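Local coordinates for glucosamine 6-phosphate N-acetyltransferase (Arabidopsis thaliana, PDB 3T90), which catalyses acetyl transfer from acetyl-CoA to D-glucosamine 6-phosphate, giving N-acetyl-D-glucosamine 6-phosphate and CoA on the route to UDP-N-acetylglucosamine, at residues K98-G101 / K102-V105; K129-Y132 / E133-M137; E35-D38 / R39-E43. All coordinates share one frame; numbering follows the deposited sequence.

Overall arrangement
Contact 3 comes first along the chain, within helix 34-45; contact 1 follows at the start of helix 100-114, and contact 2 at the end of helix 129-133, before strand 138-147. Contacts 1 and 2 are neighbours, their centres about 12 Å apart: the Phe131 ring packs on the backbone of Gly101 and Lys102, and Val105 meets Tyr132. Gly101 N and Tyr132 OH each bind buffer, consistent with the two contacts lining the acetyl-CoA pocket assigned by similarity. Contact 3 sits on the opposite side of the chain's centre, about 26 Å from contact 1 and about 32 Å from contact 2 between centres. Contacts 2 and 3 both touch the second subunit of the homodimer.

Contact 1: K98-G101 / K102-V105; sequences KQLG and KKVV
Lys103 lays its aliphatic chain against the carbonyl of Gln99, with CG 3.3 Å from Gln99 O. Its CG stands beside the backbone N (chi1 -64°), which turns the chain back toward the start of the helix. The backbone bond to the same oxygen, Lys103 N to Gln99 O at 3.4 Å, is weak. Val104 and Val105 meet the preceding turn through CG2, which in both sits beside the backbone N and faces the carbonyl four residues back; CG1 lies beside the carbonyl carbon. Val104 CG2 is 3.6 Å from Leu100 O, and Val105 CG2 is 3.3 Å from Gly101 O. The same carbonyls accept regular helical bonds, Val104 N to Leu100 O at 3.0 Å and Val105 N to Gly101 O at 2.9 Å. Leu100 points away from this turn and packs on Ile56 and Ala66 of the sheet, whereas Lys102 leads outward to a salt bridge with Glu106. Gln99 is the N-cap residue, and Gly101 N hydrogen-bonds a sulfonate oxygen of a bound buffer molecule. The first carbonyls are thus engaged down the helix while an N-terminal amide meets an anion, consistent with the acetyl-CoA site assigned here by similarity and the pyrophosphate-binding loop of GNAT enzymes.

Contact 2: K129-Y132 / E133-M137; sequences KVFY and EKCGM
Glu133 extends across the Lys129 side chain at a slant, its CG 3.3 Å from Lys129 O, while its backbone N bonds that oxygen at 2.9 Å. Its carboxylate lies against the lysine chain, OE2 3.4 Å from Lys129 CE; the charged ends, NZ and OE2, stay 4.5 Å apart, beyond a salt bridge. Lys134 takes the carbonyl of Val130 with its backbone N and, less certainly, with NZ. Cys135 carries SG beside the backbone N (chi1 -63°), which brings the sulfur to the Phe131 ring in an oblique sulfur-aromatic contact, 4.6 Å from its centroid and 28° off the normal. Cys135 N reaches Tyr132 O from above the carbonyl plane, and Met137 N approaches the same oxygen from the opposite face at 3.1 Å. Gly136, with phi 90°, closes the type I turn that starts at Glu133. Met137 runs alongside Tyr132, SD 4.0 Å from CD1, in an oblique Met-aromatic contact. Met144 of the second subunit packs on both residues, and Tyr132 OH hydrogen-bonds a bound buffer molecule. The bonds Met137 N to Tyr132 O and Gly136 N to Glu133 O, with Gly136 as C-prime residue, define the Schellman motif that ends this helix at the presumed acetyl-CoA site.

Contact 3: E35-D38 / R39-E43; sequences EEFD and RRFEE
Glu36 and Arg39 form an i to i+3 salt bridge between successive turns of helix 34-45, on a face of that helix that packs against the second subunit. The two side chains run alongside each other in the same direction, and Arg39 grips the carboxylate side-on. Arg39 NE bonds Glu36 OE1 at 2.8 Å, while NH2 bonds OE2 at 3.1 Å. Both N-H groups point nearly straight at their acceptors, yet the nitrogens sit above the carboxylate plane, and the two flat groups are turned 43° apart. Glu36 reaches this position because its chain, leaving with CG anti to the backbone N (chi1 -172°), bends sharply at chi2.

The network continues one turn on. Arg40 holds a single oxygen with two nitrogens: NE is 2.8 Å and NH2 3.1 Å from Glu43 OE1, both from the same face of the carboxylate. This oxygen lies in the Arg40 guanidinium plane. Arg39 NH1 also approaches Glu43 OE1, at 3.3 Å, but far out of its own guanidinium plane, so this link is one of charge alone.

On another side of the helix Phe37 and Phe41 extend in the same direction, with Phe37 CE2 4.1 Å from Phe41 CB. The Phe37 ring stacks with Phe76 of the second subunit, which also packs on Phe41. Arg40 NH1 hydrogen-bonds Lys75 O of that subunit.

Two arginines and two glutamates therefore balance their charges along the helix, and the positive groups gathered at Glu43 OE1 would probably polarise that carboxylate and favour its ionised form. Glu43 also engages NE and NH2 of Arg40, which probably limits the rotation of Arg40 while its NH1 reaches Lys75 O of the second subunit.

Contact 1: K98-G101 / K102-V105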
# COMPACT_ATOMS: atom_id res chain seq x y z
N LYS A 98 -23.84 -12.37 -4.88
CA LYS A 98 -23.53 -13.74 -4.40
C LYS A 98 -22.54 -13.80 -3.21
O LYS A 98 -22.01 -14.87 -2.85
CB LYS A 98 -23.14 -14.58 -5.60
CG LYS A 98 -24.29 -14.64 -6.68
CD LYS A 98 -24.36 -15.99 -7.45
CE LYS A 98 -24.40 -17.20 -6.49
NZ LYS A 98 -25.73 -17.80 -6.07
N GLN A 99 -22.32 -12.61 -2.64
CA GLN A 99 -21.51 -12.42 -1.49
C GLN A 99 -20.03 -12.83 -1.70
O GLN A 99 -19.28 -13.14 -0.77
CB GLN A 99 -22.16 -13.10 -0.30
CG GLN A 99 -23.56 -12.50 0.06
CD GLN A 99 -24.63 -12.71 -1.00
OE1 GLN A 99 -24.71 -13.78 -1.60
NE2 GLN A 99 -25.50 -11.70 -1.20
N LEU A 100 -19.58 -12.75 -2.95
CA LEU A 100 -18.21 -13.11 -3.23
C LEU A 100 -17.20 -12.06 -2.77
O LEU A 100 -16.09 -12.40 -2.33
CB LEU A 100 -18.05 -13.39 -4.74
CG LEU A 100 -18.91 -14.53 -5.33
CD1 LEU A 100 -18.43 -14.72 -6.76
CD2 LEU A 100 -18.75 -15.89 -4.52
N GLY A 101 -17.56 -10.78 -2.90
CA GLY A 101 -16.57 -9.81 -2.48
C GLY A 101 -16.29 -9.84 -1.00
O GLY A 101 -15.14 -9.74 -0.59
N LYS A 102 -17.33 -10.13 -0.18
CA LYS A 102 -17.09 -10.26 1.27
C LYS A 102 -16.14 -11.44 1.53
O LYS A 102 -15.26 -11.39 2.42
CB LYS A 102 -18.42 -10.44 2.01
CG LYS A 102 -18.28 -10.68 3.54
CD LYS A 102 -19.64 -10.31 4.21
CE LYS A 102 -19.57 -10.33 5.74
NZ LYS A 102 -19.45 -11.72 6.29
N LYS A 103 -16.37 -12.55 0.82
CA LYS A 103 -15.51 -13.73 1.01
C LYS A 103 -14.03 -13.41 0.69
O LYS A 103 -13.10 -13.87 1.38
CB LYS A 103 -16.02 -14.95 0.17
CG LYS A 103 -17.39 -15.50 0.57
CD LYS A 103 -17.75 -16.75 -0.25
CE LYS A 103 -18.99 -17.40 0.32
NZ LYS A 103 -19.02 -17.32 1.84
N VAL A 104 -13.83 -12.67 -0.41
CA VAL A 104 -12.47 -12.26 -0.77
C VAL A 104 -11.86 -11.39 0.31
O VAL A 104 -10.75 -11.67 0.76
CB VAL A 104 -12.47 -11.56 -2.11
CG1 VAL A 104 -11.10 -10.91 -2.38
CG2 VAL A 104 -12.65 -12.60 -3.23
N VAL A 105 -12.62 -10.38 0.77
CA VAL A 105 -12.04 -9.47 1.73
C VAL A 105 -11.74 -10.18 3.04
O VAL A 105 -10.69 -9.93 3.67
CB VAL A 105 -13.00 -8.28 1.96
CG1 VAL A 105 -12.59 -7.42 3.14
CG2 VAL A 105 -13.08 -7.46 0.69

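Contact 2: K129-Y132 / E133-M137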
# COMPACT_ATOMS: atom_id res chain seq x y z
N LYS A 129 -18.52 2.49 0.61
CA LYS A 129 -18.28 2.59 2.03
C LYS A 129 -19.14 1.54 2.77
O LYS A 129 -18.60 0.81 3.60
CB LYS A 129 -18.58 3.99 2.59
CG LYS A 129 -18.28 4.15 4.08
CD LYS A 129 -18.56 5.64 4.49
CE LYS A 129 -19.98 5.64 5.08
NZ LYS A 129 -20.89 6.86 5.14
N VAL A 130 -20.45 1.49 2.47
CA VAL A 130 -21.30 0.66 3.30
C VAL A 130 -20.96 -0.83 3.12
O VAL A 130 -21.04 -1.56 4.09
CB VAL A 130 -22.82 0.98 3.01
CG1 VAL A 130 -23.73 0.05 3.69
CG2 VAL A 130 -23.13 2.43 3.49
N PHE A 131 -20.56 -1.26 1.93
CA PHE A 131 -20.09 -2.60 1.71
C PHE A 131 -18.97 -2.99 2.66
O PHE A 131 -18.98 -4.03 3.32
CB PHE A 131 -19.64 -2.84 0.25
CG PHE A 131 -19.04 -4.19 0.04
CD1 PHE A 131 -19.83 -5.34 -0.14
CD2 PHE A 131 -17.66 -4.32 0.02
CE1 PHE A 131 -19.17 -6.58 -0.32
CE2 PHE A 131 -17.01 -5.58 -0.16
CZ PHE A 131 -17.82 -6.70 -0.29
N TYR A 132 -17.94 -2.14 2.69
CA TYR A 132 -16.81 -2.44 3.53
C TYR A 132 -17.11 -2.28 5.00
O TYR A 132 -16.48 -2.95 5.81
CB TYR A 132 -15.57 -1.61 3.09
CG TYR A 132 -15.06 -2.07 1.74
CD1 TYR A 132 -14.41 -3.31 1.66
CD2 TYR A 132 -15.31 -1.37 0.57
CE1 TYR A 132 -13.93 -3.78 0.43
CE2 TYR A 132 -14.88 -1.85 -0.66
CZ TYR A 132 -14.19 -3.04 -0.71
OH TYR A 132 -13.71 -3.47 -1.95
N GLU A 133 -18.05 -1.41 5.36
CA GLU A 133 -18.49 -1.40 6.78
C GLU A 133 -19.05 -2.76 7.20
O GLU A 133 -18.88 -3.16 8.38
CB GLU A 133 -19.50 -0.26 7.05
CG GLU A 133 -18.88 1.16 6.90
CD GLU A 133 -19.90 2.31 7.11
OE1 GLU A 133 -21.07 2.14 6.71
OE2 GLU A 133 -19.50 3.36 7.58
N LYS A 134 -19.69 -3.45 6.26
CA LYS A 134 -20.21 -4.79 6.53
C LYS A 134 -19.14 -5.81 6.77
O LYS A 134 -19.45 -6.85 7.34
CB LYS A 134 -21.15 -5.27 5.43
CG LYS A 134 -22.48 -4.54 5.50
CD LYS A 134 -22.75 -3.83 6.82
CE LYS A 134 -23.83 -2.79 6.68
NZ LYS A 134 -23.55 -1.97 5.42
N CYS A 135 -17.88 -5.50 6.40
CA CYS A 135 -16.67 -6.36 6.57
C CYS A 135 -15.93 -5.91 7.80
O CYS A 135 -14.82 -6.43 8.06
CB CYS A 135 -15.75 -6.28 5.35
SG CYS A 135 -16.51 -6.89 3.79
N GLY A 136 -16.50 -5.00 8.61
CA GLY A 136 -15.92 -4.56 9.87
C GLY A 136 -15.00 -3.36 9.74
O GLY A 136 -14.23 -3.01 10.69
N MET A 137 -15.04 -2.71 8.58
CA MET A 137 -14.10 -1.55 8.38
C MET A 137 -14.81 -0.21 8.64
O MET A 137 -16.08 -0.11 8.69
CB MET A 137 -13.59 -1.57 6.97
CG MET A 137 -13.13 -3.03 6.58
SD MET A 137 -12.22 -2.96 4.96
CE MET A 137 -10.67 -2.42 5.59

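Contact 3: E35-D38 / R39-E43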
# COMPACT_ATOMS: atom_id res chain seq x y z
N GLU A 35 3.63 -14.48 -21.46
CA GLU A 35 5.03 -14.28 -21.00
C GLU A 35 5.03 -13.30 -19.86
O GLU A 35 5.73 -13.48 -18.87
CB GLU A 35 5.92 -13.76 -22.16
CG GLU A 35 6.17 -14.81 -23.24
CD GLU A 35 5.02 -15.01 -24.24
OE1 GLU A 35 3.87 -14.47 -24.23
OE2 GLU A 35 5.31 -15.83 -25.15
N GLU A 36 4.33 -12.17 -20.04
CA GLU A 36 4.28 -11.13 -19.04
C GLU A 36 3.51 -11.58 -17.80
O GLU A 36 3.96 -11.33 -16.68
CB GLU A 36 3.63 -9.88 -19.63
CG GLU A 36 3.76 -8.75 -18.66
CD GLU A 36 5.09 -7.95 -18.62
OE1 GLU A 36 6.22 -8.47 -18.89
OE2 GLU A 36 4.98 -6.74 -18.27
N PHE A 37 2.43 -12.35 -17.99
CA PHE A 37 1.66 -12.89 -16.87
C PHE A 37 2.61 -13.74 -16.02
O PHE A 37 2.68 -13.55 -14.78
CB PHE A 37 0.48 -13.76 -17.32
CG PHE A 37 -0.28 -14.37 -16.16
CD1 PHE A 37 -1.32 -13.71 -15.55
CD2 PHE A 37 0.17 -15.55 -15.62
CE1 PHE A 37 -1.98 -14.36 -14.42
CE2 PHE A 37 -0.45 -16.16 -14.53
CZ PHE A 37 -1.52 -15.58 -13.95
N ASP A 38 3.37 -14.63 -16.65
CA ASP A 38 4.22 -15.52 -15.84
C ASP A 38 5.32 -14.76 -15.18
O ASP A 38 5.68 -15.11 -14.02
CB ASP A 38 4.85 -16.60 -16.74
CG ASP A 38 3.86 -17.60 -17.18
OD1 ASP A 38 2.72 -17.73 -16.70
OD2 ASP A 38 4.24 -18.39 -18.05
N ARG A 39 5.85 -13.71 -15.85
CA ARG A 39 6.95 -12.94 -15.27
C ARG A 39 6.42 -12.31 -14.00
O ARG A 39 7.11 -12.37 -12.96
CB ARG A 39 7.36 -11.84 -16.26
CG ARG A 39 8.61 -11.12 -15.82
CD ARG A 39 9.06 -10.01 -16.76
NE ARG A 39 8.04 -8.95 -16.79
CZ ARG A 39 8.03 -7.92 -15.95
NH1 ARG A 39 9.04 -7.77 -15.10
NH2 ARG A 39 7.04 -7.03 -15.99
N ARG A 40 5.25 -11.66 -14.07
CA ARG A 40 4.76 -10.88 -12.93
C ARG A 40 4.24 -11.83 -11.86
O ARG A 40 4.41 -11.57 -10.67
CB ARG A 40 3.67 -9.93 -13.48
CG ARG A 40 2.91 -9.04 -12.35
CD ARG A 40 3.84 -8.38 -11.33
NE ARG A 40 4.98 -7.72 -11.96
CZ ARG A 40 4.98 -6.44 -12.28
NH1 ARG A 40 3.86 -5.67 -12.17
NH2 ARG A 40 6.12 -5.91 -12.66
N PHE A 41 3.66 -12.99 -12.24
CA PHE A 41 3.27 -14.01 -11.24
C PHE A 41 4.48 -14.43 -10.43
O PHE A 41 4.42 -14.48 -9.19
CB PHE A 41 2.66 -15.23 -11.98
CG PHE A 41 2.20 -16.33 -11.03
CD1 PHE A 41 0.88 -16.33 -10.54
CD2 PHE A 41 3.06 -17.30 -10.54
CE1 PHE A 41 0.46 -17.21 -9.62
CE2 PHE A 41 2.60 -18.27 -9.60
CZ PHE A 41 1.30 -18.20 -9.15
N GLU A 42 5.63 -14.68 -11.08
CA GLU A 42 6.75 -15.14 -10.27
C GLU A 42 7.34 -14.01 -9.44
O GLU A 42 7.82 -14.33 -8.27
CB GLU A 42 7.78 -15.87 -11.15
CG GLU A 42 7.25 -17.17 -11.72
CD GLU A 42 7.00 -18.28 -10.69
OE1 GLU A 42 7.60 -18.27 -9.60
OE2 GLU A 42 6.23 -19.18 -11.00
N GLU A 43 7.30 -12.77 -9.91
CA GLU A 43 7.81 -11.63 -9.11
C GLU A 43 6.96 -11.44 -7.90
O GLU A 43 7.54 -11.15 -6.85
CB GLU A 43 7.72 -10.31 -9.81
CG GLU A 43 8.72 -10.18 -10.95
CD GLU A 43 8.64 -8.84 -11.61
OE1 GLU A 43 7.62 -8.53 -12.20
OE2 GLU A 43 9.62 -8.07 -11.56